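Long-range contact in oligopeptide-binding protein AppA (Bacillus subtilis, PDB 1XOC), which binds oligopeptides outside the cell membrane and delivers them to the App ABC transporter, which can replace the Opp system in sporulation and competence: residues 359-365 and 388-394. Numbering follows the deposited sequence.
Sequences KFSFTLK and GIEVKTQ
Ser361 to Lys365 pair in parallel with Glu390 to Gln394, the strand axes inclined by 29°, through five backbone hydrogen bonds running from Glu390 N to Phe360 O (3.0 Å) through to Gln394 N to Leu364 O (2.9 Å). On the face of Ser361 and Glu390, the extended Glu390 chain brings OE1 to two donors. Lys359 NZ makes a salt bridge to Glu390 OE1, though their 2.5 Å separation is unusually short and its exact length doubtful, and Ser361 OG donates to the same oxygen from its anti side, 2.9 Å away and 23° out of the carboxylate plane. Further along, a bend at chi3 (85°) turns Lys392 CE over to Thr363 OG1, 3.1 Å away. Gln394 NE2 lies alongside Lys365 CE, whereas Lys365 NZ hydrogen-bonds to Gln404 OE1 and the backbone O of Asp411.

Phe362, Leu364 and Val391 on the opposite face, with Phe360 and Ile389 just before the strands, form an apolar cluster. Ile389 CD1 sits 3.9 Å from the centroid of the Phe360 ring, almost on its normal, a CH-pi contact. Ile389 CG2 bridges both aromatics, reaching the edge of Phe362 at CE2 (3.7 Å). Val391 CB covers one Phe362 face nearer the rim, and Val391 CG2 meets Leu364 CB.

The pair forms a beta-alpha-beta unit: helix 371-385, ended by a Schellman motif at Gly388, joins the strands and packs on Leu364 and Ile389. Helix 281-289 touches Phe360 and Ile389, while strand 414-420 continues the sheet beyond 358-367.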
# COMPACT_ATOMS: atom_id res chain seq x y z
N LYS A 359 12.87 -21.05 23.61
CA LYS A 359 13.44 -19.77 23.98
C LYS A 359 12.78 -18.69 23.14
O LYS A 359 12.38 -18.97 22.02
CB LYS A 359 14.97 -19.77 23.82
CG LYS A 359 15.50 -19.73 22.39
CD LYS A 359 17.04 -19.83 22.35
CE LYS A 359 17.61 -19.39 20.98
NZ LYS A 359 18.96 -18.71 21.08
N PHE A 360 12.65 -17.49 23.70
CA PHE A 360 12.00 -16.39 22.99
C PHE A 360 13.06 -15.76 22.08
O PHE A 360 13.74 -14.82 22.47
CB PHE A 360 11.44 -15.37 23.98
CG PHE A 360 10.21 -14.65 23.47
CD1 PHE A 360 9.07 -14.57 24.25
CD2 PHE A 360 10.20 -14.05 22.20
CE1 PHE A 360 7.94 -13.91 23.80
CE2 PHE A 360 9.05 -13.38 21.75
CZ PHE A 360 7.93 -13.32 22.56
N SER A 361 13.17 -16.33 20.88
CA SER A 361 14.14 -15.95 19.88
C SER A 361 13.49 -15.99 18.51
O SER A 361 12.86 -16.98 18.16
CB SER A 361 15.29 -16.95 19.89
OG SER A 361 16.22 -16.66 18.86
N PHE A 362 13.64 -14.90 17.74
CA PHE A 362 13.07 -14.82 16.40
C PHE A 362 13.84 -13.85 15.51
O PHE A 362 14.66 -13.07 15.97
CB PHE A 362 11.59 -14.40 16.47
CG PHE A 362 11.37 -13.00 16.98
CD1 PHE A 362 11.21 -11.94 16.09
CD2 PHE A 362 11.31 -12.75 18.34
CE1 PHE A 362 11.03 -10.66 16.56
CE2 PHE A 362 11.12 -11.50 18.82
CZ PHE A 362 10.96 -10.43 17.93
N THR A 363 13.50 -13.88 14.22
CA THR A 363 14.06 -12.99 13.23
C THR A 363 13.06 -11.88 12.84
O THR A 363 11.88 -12.14 12.51
CB THR A 363 14.51 -13.79 12.00
OG1 THR A 363 15.51 -14.74 12.41
CG2 THR A 363 15.08 -12.89 10.90
N LEU A 364 13.54 -10.63 12.91
CA LEU A 364 12.80 -9.45 12.46
C LEU A 364 13.32 -8.97 11.11
O LEU A 364 14.46 -8.49 10.98
CB LEU A 364 12.96 -8.34 13.49
CG LEU A 364 12.21 -7.02 13.29
CD1 LEU A 364 10.70 -7.19 13.27
CD2 LEU A 364 12.58 -6.02 14.37
N LYS A 365 12.45 -9.07 10.10
CA LYS A 365 12.79 -8.67 8.74
C LYS A 365 12.31 -7.26 8.42
O LYS A 365 11.29 -6.79 8.96
CB LYS A 365 12.13 -9.61 7.72
CG LYS A 365 12.69 -10.97 7.64
CD LYS A 365 11.93 -11.84 6.63
CE LYS A 365 12.70 -13.12 6.39
NZ LYS A 365 11.98 -14.11 5.53
N GLY A 388 14.89 -9.81 27.89
CA GLY A 388 15.22 -11.22 27.67
C GLY A 388 14.64 -11.84 26.42
O GLY A 388 14.42 -13.05 26.36
N ILE A 389 14.40 -11.01 25.40
CA ILE A 389 13.94 -11.50 24.12
C ILE A 389 15.05 -11.29 23.08
O ILE A 389 15.58 -10.18 22.95
CB ILE A 389 12.67 -10.76 23.70
CG1 ILE A 389 11.53 -11.18 24.64
CG2 ILE A 389 12.34 -11.04 22.24
CD1 ILE A 389 10.20 -10.50 24.36
N GLU A 390 15.38 -12.36 22.36
CA GLU A 390 16.47 -12.38 21.40
C GLU A 390 15.93 -12.18 19.98
O GLU A 390 15.14 -12.98 19.48
CB GLU A 390 17.22 -13.72 21.50
CG GLU A 390 18.34 -13.92 20.48
CD GLU A 390 19.11 -15.20 20.68
OE1 GLU A 390 18.55 -16.31 20.55
OE2 GLU A 390 20.32 -15.11 20.96
N VAL A 391 16.39 -11.12 19.32
CA VAL A 391 15.99 -10.87 17.94
C VAL A 391 17.21 -10.79 17.00
O VAL A 391 18.21 -10.15 17.33
CB VAL A 391 14.94 -9.71 17.80
CG1 VAL A 391 14.81 -8.87 18.99
CG2 VAL A 391 15.10 -8.90 16.49
N LYS A 392 17.12 -11.54 15.91
CA LYS A 392 18.03 -11.47 14.78
C LYS A 392 17.39 -10.54 13.76
O LYS A 392 16.21 -10.71 13.43
CB LYS A 392 18.21 -12.85 14.14
CG LYS A 392 19.19 -12.87 12.93
CD LYS A 392 19.48 -14.29 12.38
CE LYS A 392 18.41 -14.73 11.37
NZ LYS A 392 18.51 -14.03 10.05
N THR A 393 18.14 -9.58 13.24
CA THR A 393 17.56 -8.71 12.21
C THR A 393 17.95 -9.26 10.84
O THR A 393 18.99 -9.91 10.70
CB THR A 393 17.97 -7.23 12.39
OG1 THR A 393 19.37 -7.09 12.24
CG2 THR A 393 17.58 -6.69 13.74
N GLN A 394 17.10 -9.03 9.83
CA GLN A 394 17.41 -9.47 8.48
C GLN A 394 16.81 -8.48 7.50
O GLN A 394 15.64 -8.17 7.58
CB GLN A 394 16.89 -10.89 8.24
CG GLN A 394 17.40 -11.51 6.94
CD GLN A 394 16.66 -12.79 6.55
OE1 GLN A 394 16.59 -13.12 5.38
NE2 GLN A 394 16.10 -13.49 7.52